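Local coordinates for protein SC_2cx5 (Thermus thermophilus, PDB 3RIJ) that is a designed epitope scaffold, probably presenting a grafted linear HIV epitope as a candidate immunogen, built on the framework of an aminoacyl-tRNA editing domain protein, at residues A[16-21]-A[144-149]; A[51-56]-A[83-88]; A[63-68]-A[114-119]. The protein carries 4 engineered substitutions. All coordinates share one frame; numbering follows the deposited sequence.

Interaction 1 (A[16-21]-A[144-149])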
loop_
_atom_site.group_PDB
_atom_site.type_symbol
_atom_site.label_atom_id
_atom_site.label_comp_id
_atom_site.label_asym_id
_atom_site.label_seq_id
_atom_site.Cartn_x
_atom_site.Cartn_y
_atom_site.Cartn_z
ATOM N N ARG A 16 14.732 -7.325 -4.058
ATOM C CA ARG A 16 14.750 -6.019 -4.703
ATOM C C ARG A 16 15.849 -5.122 -4.136
ATOM O O ARG A 16 16.180 -4.103 -4.732
ATOM C CB ARG A 16 13.388 -5.315 -4.565
ATOM C CG ARG A 16 12.291 -5.899 -5.449
ATOM C CD ARG A 16 11.009 -5.059 -5.436
ATOM N NE ARG A 16 10.003 -5.617 -6.345
ATOM C CZ ARG A 16 9.420 -6.801 -6.176
ATOM N NH1 ARG A 16 9.728 -7.556 -5.130
ATOM N NH2 ARG A 16 8.540 -7.244 -7.060
ATOM N N GLY A 17 16.396 -5.485 -2.977
ATOM C CA GLY A 17 17.460 -4.694 -2.377
ATOM C C GLY A 17 17.103 -3.900 -1.124
ATOM O O GLY A 17 17.758 -2.897 -0.805
ATOM N N PHE A 18 16.074 -4.335 -0.405
ATOM C CA PHE A 18 15.660 -3.646 0.809
ATOM C C PHE A 18 15.556 -4.589 2.005
ATOM O O PHE A 18 14.679 -4.428 2.868
ATOM C CB PHE A 18 14.313 -2.959 0.573
ATOM C CG PHE A 18 14.396 -1.784 -0.349
ATOM C CD1 PHE A 18 14.620 -1.964 -1.709
ATOM C CD2 PHE A 18 14.304 -0.491 0.149
ATOM C CE1 PHE A 18 14.755 -0.871 -2.555
ATOM C CE2 PHE A 18 14.439 0.608 -0.689
ATOM C CZ PHE A 18 14.667 0.413 -2.045
ATOM N N GLY A 19 16.461 -5.561 2.050
ATOM C CA GLY A 19 16.453 -6.541 3.113
ATOM C C GLY A 19 16.571 -6.022 4.533
ATOM O O GLY A 19 16.348 -6.787 5.474
ATOM N N HIS A 20 16.920 -4.754 4.718
ATOM C CA HIS A 20 17.020 -4.258 6.084
ATOM C C HIS A 20 15.619 -3.955 6.636
ATOM O O HIS A 20 15.400 -3.987 7.848
ATOM C CB HIS A 20 17.966 -3.036 6.173
ATOM C CG HIS A 20 17.372 -1.741 5.710
ATOM N ND1 HIS A 20 16.951 -1.532 4.417
ATOM C CD2 HIS A 20 17.155 -0.578 6.369
ATOM C CE1 HIS A 20 16.496 -0.298 4.298
ATOM N NE2 HIS A 20 16.609 0.303 5.469
ATOM N N LEU A 21 14.667 -3.699 5.740
ATOM C CA LEU A 21 13.287 -3.438 6.133
ATOM C C LEU A 21 12.688 -4.784 6.572
ATOM O O LEU A 21 13.074 -5.825 6.041
ATOM C CB LEU A 21 12.486 -2.868 4.953
ATOM C CG LEU A 21 12.997 -1.589 4.275
ATOM C CD1 LEU A 21 11.930 -1.070 3.327
ATOM C CD2 LEU A 21 13.336 -0.512 5.305
ATOM N N LEU A 144 9.297 4.957 -1.968
ATOM C CA LEU A 144 9.262 5.529 -3.312
ATOM C C LEU A 144 10.199 4.754 -4.234
ATOM O O LEU A 144 9.847 4.459 -5.367
ATOM C CB LEU A 144 9.713 6.989 -3.288
ATOM C CG LEU A 144 8.770 8.127 -3.703
ATOM C CD1 LEU A 144 9.622 9.379 -3.879
ATOM C CD2 LEU A 144 8.025 7.822 -5.005
ATOM N N ALA A 145 11.392 4.424 -3.736
ATOM C CA ALA A 145 12.390 3.698 -4.527
ATOM C C ALA A 145 12.030 2.234 -4.707
ATOM O O ALA A 145 12.367 1.614 -5.718
ATOM C CB ALA A 145 13.774 3.817 -3.868
ATOM N N LEU A 146 11.355 1.685 -3.710
ATOM C CA LEU A 146 10.948 0.293 -3.737
ATOM C C LEU A 146 9.876 0.097 -4.815
ATOM O O LEU A 146 9.972 -0.789 -5.659
ATOM C CB LEU A 146 10.376 -0.083 -2.370
ATOM C CG LEU A 146 10.746 -1.401 -1.686
ATOM C CD1 LEU A 146 9.867 -1.556 -0.439
ATOM C CD2 LEU A 146 10.544 -2.578 -2.632
ATOM N N THR A 147 8.856 0.942 -4.779
ATOM C CA THR A 147 7.730 0.856 -5.708
ATOM C C THR A 147 7.899 1.520 -7.057
ATOM O O THR A 147 7.356 1.036 -8.065
ATOM C CB THR A 147 6.473 1.466 -5.091
ATOM O OG1 THR A 147 6.782 2.794 -4.632
ATOM C CG2 THR A 147 5.958 0.592 -3.936
ATOM N N GLY A 148 8.621 2.638 -7.086
ATOM C CA GLY A 148 8.791 3.355 -8.343
ATOM C C GLY A 148 7.494 4.061 -8.719
ATOM O O GLY A 148 7.109 4.112 -9.882
ATOM N N ALA A 149 6.805 4.612 -7.733
ATOM C CA ALA A 149 5.556 5.320 -7.997
ATOM C C ALA A 149 5.859 6.788 -8.267
ATOM O O ALA A 149 6.961 7.274 -7.981
ATOM C CB ALA A 149 4.617 5.204 -6.788
#

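Interaction 2 (A[51-56]-A[83-88]). Engineered in segment 51-56: Tyr53 (natural residue Phe), Gly54 (natural residue Val).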
loop_
_atom_site.group_PDB
_atom_site.type_symbol
_atom_site.label_atom_id
_atom_site.label_comp_id
_atom_site.label_asym_id
_atom_site.label_seq_id
_atom_site.Cartn_x
_atom_site.Cartn_y
_atom_site.Cartn_z
ATOM N N LEU A 51 -4.628 0.905 -2.586
ATOM C CA LEU A 51 -5.909 0.834 -3.285
ATOM C C LEU A 51 -5.777 0.514 -4.778
ATOM O O LEU A 51 -5.037 1.193 -5.516
ATOM C CB LEU A 51 -6.652 2.158 -3.097
ATOM C CG LEU A 51 -7.275 2.458 -1.721
ATOM C CD1 LEU A 51 -6.703 1.553 -0.634
ATOM C CD2 LEU A 51 -7.032 3.931 -1.382
ATOM N N VAL A 52 -6.508 -0.515 -5.210
ATOM C CA VAL A 52 -6.494 -0.955 -6.609
ATOM C C VAL A 52 -7.692 -0.456 -7.393
ATOM O O VAL A 52 -8.844 -0.726 -7.043
ATOM C CB VAL A 52 -6.499 -2.486 -6.744
ATOM C CG1 VAL A 52 -6.616 -2.868 -8.212
ATOM C CG2 VAL A 52 -5.225 -3.072 -6.167
ATOM N N TYR A 53 -7.410 0.264 -8.467
ATOM C CA TYR A 53 -8.457 0.796 -9.324
ATOM C C TYR A 53 -8.167 0.270 -10.727
ATOM O O TYR A 53 -7.001 0.064 -11.084
ATOM C CB TYR A 53 -8.439 2.331 -9.286
ATOM C CG TYR A 53 -9.146 2.907 -8.072
ATOM C CD1 TYR A 53 -10.313 3.663 -8.213
ATOM C CD2 TYR A 53 -8.675 2.662 -6.779
ATOM C CE1 TYR A 53 -10.998 4.159 -7.095
ATOM C CE2 TYR A 53 -9.357 3.151 -5.657
ATOM C CZ TYR A 53 -10.515 3.894 -5.829
ATOM O OH TYR A 53 -11.226 4.342 -4.739
ATOM N N GLY A 54 -9.221 0.044 -11.510
ATOM C CA GLY A 54 -9.058 -0.482 -12.854
ATOM C C GLY A 54 -9.421 0.485 -13.969
ATOM O O GLY A 54 -10.556 0.989 -14.047
ATOM N N GLY A 55 -8.446 0.739 -14.837
ATOM C CA GLY A 55 -8.654 1.638 -15.956
ATOM C C GLY A 55 -8.936 0.872 -17.237
ATOM O O GLY A 55 -9.173 -0.339 -17.209
ATOM N N GLU A 56 -8.884 1.569 -18.368
ATOM C CA GLU A 56 -9.157 0.948 -19.663
ATOM C C GLU A 56 -8.078 -0.043 -20.078
ATOM O O GLU A 56 -8.385 -1.142 -20.559
ATOM C CB GLU A 56 -9.354 2.040 -20.739
ATOM C CG GLU A 56 -10.681 2.816 -20.595
ATOM C CD GLU A 56 -10.742 4.075 -21.442
ATOM O OE1 GLU A 56 -9.792 4.889 -21.342
ATOM O OE2 GLU A 56 -11.734 4.246 -22.192
ATOM N N LEU A 83 -11.863 5.326 -14.284
ATOM C CA LEU A 83 -11.367 4.268 -13.418
ATOM C C LEU A 83 -12.511 3.548 -12.717
ATOM O O LEU A 83 -13.581 4.112 -12.514
ATOM C CB LEU A 83 -10.425 4.851 -12.356
ATOM C CG LEU A 83 -9.016 5.335 -12.703
ATOM C CD1 LEU A 83 -8.369 5.950 -11.469
ATOM C CD2 LEU A 83 -8.188 4.154 -13.198
ATOM N N LEU A 84 -12.254 2.304 -12.335
ATOM C CA LEU A 84 -13.224 1.455 -11.647
ATOM C C LEU A 84 -12.556 0.951 -10.381
ATOM O O LEU A 84 -11.511 0.302 -10.436
ATOM C CB LEU A 84 -13.595 0.252 -12.527
ATOM C CG LEU A 84 -15.046 -0.233 -12.622
ATOM C CD1 LEU A 84 -15.120 -1.475 -13.519
ATOM C CD2 LEU A 84 -15.576 -0.553 -11.251
ATOM N N GLU A 85 -13.149 1.254 -9.239
ATOM C CA GLU A 85 -12.601 0.803 -7.969
ATOM C C GLU A 85 -12.642 -0.719 -7.992
ATOM O O GLU A 85 -13.702 -1.305 -8.135
ATOM C CB GLU A 85 -13.454 1.335 -6.809
ATOM C CG GLU A 85 -12.955 0.960 -5.422
ATOM C CD GLU A 85 -13.854 1.490 -4.310
ATOM O OE1 GLU A 85 -13.541 1.262 -3.127
ATOM O OE2 GLU A 85 -14.880 2.135 -4.617
ATOM N N ALA A 86 -11.488 -1.359 -7.857
ATOM C CA ALA A 86 -11.438 -2.814 -7.881
ATOM C C ALA A 86 -12.298 -3.433 -6.797
ATOM O O ALA A 86 -12.287 -3.002 -5.647
ATOM C CB ALA A 86 -9.998 -3.298 -7.743
ATOM N N ASP A 87 -13.052 -4.450 -7.187
ATOM C CA ASP A 87 -13.899 -5.162 -6.261
ATOM C C ASP A 87 -12.975 -6.011 -5.421
ATOM O O ASP A 87 -11.970 -6.552 -5.898
ATOM C CB ASP A 87 -14.893 -6.062 -7.021
ATOM C CG ASP A 87 -15.785 -6.897 -6.092
ATOM O OD1 ASP A 87 -16.826 -7.399 -6.567
ATOM O OD2 ASP A 87 -15.458 -7.069 -4.892
ATOM N N LYS A 88 -13.323 -6.099 -4.156
ATOM C CA LYS A 88 -12.592 -6.871 -3.193
ATOM C C LYS A 88 -12.260 -8.278 -3.736
ATOM O O LYS A 88 -11.280 -8.903 -3.290
ATOM C CB LYS A 88 -13.462 -6.915 -1.944
ATOM C CG LYS A 88 -13.083 -7.912 -0.893
ATOM C CD LYS A 88 -14.363 -8.500 -0.321
ATOM C CE LYS A 88 -15.089 -9.343 -1.367
ATOM N NZ LYS A 88 -16.290 -8.680 -1.974
#

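Interaction 3 (A[63-68]-A[114-119])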
loop_
_atom_site.group_PDB
_atom_site.type_symbol
_atom_site.label_atom_id
_atom_site.label_comp_id
_atom_site.label_asym_id
_atom_site.label_seq_id
_atom_site.Cartn_x
_atom_site.Cartn_y
_atom_site.Cartn_z
ATOM N N LEU A 63 -1.356 4.300 -3.412
ATOM C CA LEU A 63 -0.837 4.233 -2.045
ATOM C C LEU A 63 -1.281 5.546 -1.397
ATOM O O LEU A 63 -0.735 6.608 -1.689
ATOM C CB LEU A 63 0.698 4.126 -2.081
ATOM C CG LEU A 63 1.233 3.029 -2.999
ATOM C CD1 LEU A 63 2.705 3.196 -3.214
ATOM C CD2 LEU A 63 0.938 1.672 -2.392
ATOM N N VAL A 64 -2.273 5.458 -0.514
ATOM C CA VAL A 64 -2.871 6.634 0.122
ATOM C C VAL A 64 -2.671 6.740 1.623
ATOM O O VAL A 64 -2.608 5.733 2.336
ATOM C CB VAL A 64 -4.404 6.680 -0.156
ATOM C CG1 VAL A 64 -5.015 7.973 0.418
ATOM C CG2 VAL A 64 -4.675 6.559 -1.663
ATOM N N SER A 65 -2.587 7.981 2.095
ATOM C CA SER A 65 -2.396 8.261 3.513
ATOM C C SER A 65 -3.588 7.767 4.317
ATOM O O SER A 65 -4.743 8.010 3.950
ATOM C CB SER A 65 -2.209 9.768 3.742
ATOM O OG SER A 65 -2.079 10.067 5.120
ATOM N N GLY A 66 -3.297 7.075 5.419
ATOM C CA GLY A 66 -4.344 6.549 6.280
ATOM C C GLY A 66 -5.364 7.570 6.761
ATOM O O GLY A 66 -6.512 7.222 7.050
ATOM N N LYS A 67 -4.958 8.833 6.851
ATOM C CA LYS A 67 -5.875 9.874 7.290
ATOM C C LYS A 67 -6.562 10.539 6.107
ATOM O O LYS A 67 -7.400 11.416 6.297
ATOM C CB LYS A 67 -5.131 10.952 8.072
ATOM C CG LYS A 67 -4.299 11.840 7.196
ATOM C CD LYS A 67 -3.697 12.977 7.972
ATOM C CE LYS A 67 -2.947 13.892 7.036
ATOM N NZ LYS A 67 -1.823 13.182 6.362
ATOM N N ASN A 68 -6.192 10.143 4.891
ATOM C CA ASN A 68 -6.792 10.737 3.706
ATOM C C ASN A 68 -7.761 9.821 2.962
ATOM O O ASN A 68 -7.917 8.645 3.286
ATOM C CB ASN A 68 -5.709 11.230 2.739
ATOM C CG ASN A 68 -4.941 12.418 3.282
ATOM O OD1 ASN A 68 -5.521 13.318 3.895
ATOM N ND2 ASN A 68 -3.637 12.439 3.046
ATOM N N TYR A 114 0.860 5.483 -8.000
ATOM C CA TYR A 114 0.873 6.865 -7.564
ATOM C C TYR A 114 0.947 6.842 -6.037
ATOM O O TYR A 114 0.358 5.973 -5.396
ATOM C CB TYR A 114 -0.395 7.564 -8.035
ATOM C CG TYR A 114 -0.531 7.553 -9.544
ATOM C CD1 TYR A 114 -1.067 6.448 -10.212
ATOM C CD2 TYR A 114 -0.075 8.631 -10.305
ATOM C CE1 TYR A 114 -1.148 6.419 -11.593
ATOM C CE2 TYR A 114 -0.144 8.610 -11.690
ATOM C CZ TYR A 114 -0.681 7.505 -12.332
ATOM O OH TYR A 114 -0.747 7.498 -13.710
ATOM N N LEU A 115 1.673 7.789 -5.460
ATOM C CA LEU A 115 1.812 7.848 -4.018
ATOM C C LEU A 115 1.442 9.218 -3.431
ATOM O O LEU A 115 1.985 10.261 -3.812
ATOM C CB LEU A 115 3.239 7.437 -3.608
ATOM C CG LEU A 115 3.629 7.670 -2.145
ATOM C CD1 LEU A 115 4.252 6.434 -1.561
ATOM C CD2 LEU A 115 4.591 8.843 -2.069
ATOM N N ASP A 116 0.502 9.178 -2.492
ATOM C CA ASP A 116 -0.020 10.342 -1.793
ATOM C C ASP A 116 1.144 11.228 -1.320
ATOM O O ASP A 116 1.925 10.814 -0.447
ATOM C CB ASP A 116 -0.845 9.835 -0.601
ATOM C CG ASP A 116 -1.642 10.928 0.095
ATOM O OD1 ASP A 116 -1.305 12.125 -0.038
ATOM O OD2 ASP A 116 -2.606 10.573 0.809
ATOM N N GLU A 117 1.279 12.429 -1.887
ATOM C CA GLU A 117 2.361 13.314 -1.447
ATOM C C GLU A 117 2.333 13.651 0.051
ATOM O O GLU A 117 3.335 14.080 0.601
ATOM C CB GLU A 117 2.391 14.608 -2.259
ATOM C CG GLU A 117 1.054 15.261 -2.422
ATOM C CD GLU A 117 1.130 16.526 -3.259
ATOM O OE1 GLU A 117 2.140 16.712 -3.974
ATOM O OE2 GLU A 117 0.173 17.319 -3.195
ATOM N N ASP A 118 1.199 13.450 0.713
ATOM C CA ASP A 118 1.121 13.711 2.151
ATOM C C ASP A 118 1.947 12.708 2.967
ATOM O O ASP A 118 2.239 12.949 4.141
ATOM C CB ASP A 118 -0.333 13.703 2.631
ATOM C CG ASP A 118 -0.978 15.083 2.551
ATOM O OD1 ASP A 118 -0.268 16.026 2.144
ATOM O OD2 ASP A 118 -2.178 15.234 2.892
ATOM N N LEU A 119 2.343 11.598 2.347
ATOM C CA LEU A 119 3.161 10.590 3.031
ATOM C C LEU A 119 4.583 11.105 3.259
ATOM O O LEU A 119 5.235 10.757 4.255
ATOM C CB LEU A 119 3.180 9.273 2.241
ATOM C CG LEU A 119 1.873 8.451 2.262
ATOM C CD1 LEU A 119 2.020 7.211 1.410
ATOM C CD2 LEU A 119 1.529 8.055 3.682
#

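Interaction 1 (A[16-21]-A[144-149])
The ring of Phe18 carries Leu146 on one face and Ala145 at its edge. Leu146 CG sits over the middle of that face, 3.9 Å from the ring centroid and only 11° off the normal, a CH-pi contact in which the branch carbon, rather than a methyl, lies over the ring. Near the ring plane, Phe18 CZ meets the methyl of Ala145, with CZ and CB 4.0 Å apart. The ring reaches across because CG stands anti to the carbonyl carbon (chi1 -70°), and the side chains of Phe18 and Leu146 run past each other in opposite directions. Phe18 belongs to the Schellman motif that ends helix 4-16, its N bonding to Leu13 O, with Gly17 as the positive-phi C-prime residue, and a type I turn from Phe18 to Leu21 then leads on toward strand 23-25. The contact thus packs the exit of this helix against the last turn of helix 140-147. On the same leucine, the extended chain of Arg16 crosses at about a right angle, its CD 3.8 Å from Leu146 CD2. Leu21 CD1 approaches the other methyl, Leu146 CD1, at 4.3 Å. Phe136 of strand 134-138 and Val105 also touch Leu146, which is buried, whereas Arg16 and Ala145 lie at the solvent side.

Interaction 2 (A[51-56]-A[83-88])
Leu84 N donates to Gly54 O at 2.7 Å in a bent bond, the N-H...O angle being 134°, with the donor tilted well out of the carbonyl plane. This belongs to a short antiparallel pairing at the edge of the mixed sheet, where strand 84-85 lies alongside the end of strand 47-55. Gly54 and Leu84 form the hydrogen-bonded pair, though the return bond, Gly54 N to Leu84 O, is modelled improbably short. The neighbouring non-hydrogen-bonded pair is Tyr53 with Glu85, and beyond it Ala86 N donates to Val52 O at 2.8 Å. Both Tyr53 and Gly54 are engineered residues, replacing Phe and Val. The run that starts at Glu85 resembles the gp41 epitope of antibody 2F5, so segment 83-88 probably overlaps the grafted epitope, which this pairing holds at the surface.

The side chains of the Tyr53-Glu85 pair share one side of the sheet. Tyr53 lays a ring face over the backbone of Glu85, whose CA is 3.9 Å from the ring centroid. Glu85, extended throughout (chi1 -178°), continues across the ring toward the phenol end: its CG comes within 3.8 Å of Tyr53 CZ, and its carboxylate lies nearly parallel to the ring plane, at 4°. Behind this strand pair, helix 88-95 covers Val52 through Leu94 and Ala86 through Val91. Leu83, level with Gly55, sets its CD1 4.2 Å from Tyr53 CB and its CD2 3.8 Å from Gly55 CA.

Interaction 3 (A[63-68]-A[114-119])
Leu63 and Leu115 meet in the tightly packed part of this contact, their CD1 methyls 4.0 Å apart, with Leu143 of helix 140-147 touching both side chains. Two nearly straight backbone bonds hold the strands here, Leu63 N to Tyr114 O and Asp116 N to Leu63 O, the second at 3.0 Å. Further on, Leu119 CD2 packs 3.9 Å from Ser65 CA. These are parallel neighbours in the mixed sheet, strands 58-65 and 113-116, their axes 7° apart, and both segments turn away just past the pairing: Ser65 to Asn68 as a type I turn, Asp116 as an Asx turn in which OD1 accepts from Asp118 N.

Asp116 knits the two turns together. A chi1 of -171° swings its carboxylate toward segment 63-68, where OD2 takes Ser65 N on the anti side at 2.9 Å and Asn68 ND2 on the syn side at 3.1 Å, both donors coming from one face of the carboxylate. That double grip holds the buried group's orientation. Asn68 ND2 also gives a bond to the anti lone pair of Asp118 OD2, at 3.2 Å, so one amide nitrogen bridges two acids. Ser65 OG is held by Gly45 O. Toward solvent the contact loosens: Lys67 NZ remains 4.0 Å from Asp118 OD2, beyond salt-bridge range, and Lys155 makes only a long, weak ion pair with that oxygen.

Interactions 2 and 3 belong to one mixed sheet, through its adjacent strands 47-55 and 58-65, and their centres lie about 17 Å apart. Leu51 CD2 packs on Val64 CG2 where they meet, and along the chain their segments alternate. Interaction 1 joins the N-terminal part of the chain to a late helix, linking residues 16-21 to 144-149, so both other contacts fall between its segments in sequence. Its centre is about 17 Å from that of interaction 3, which it touches through Ala149 and Thr147, and about 24 Å from interaction 2, on the opposite side of the chain's centre. Buried interaction 3 therefore touches both others, which do not touch each other.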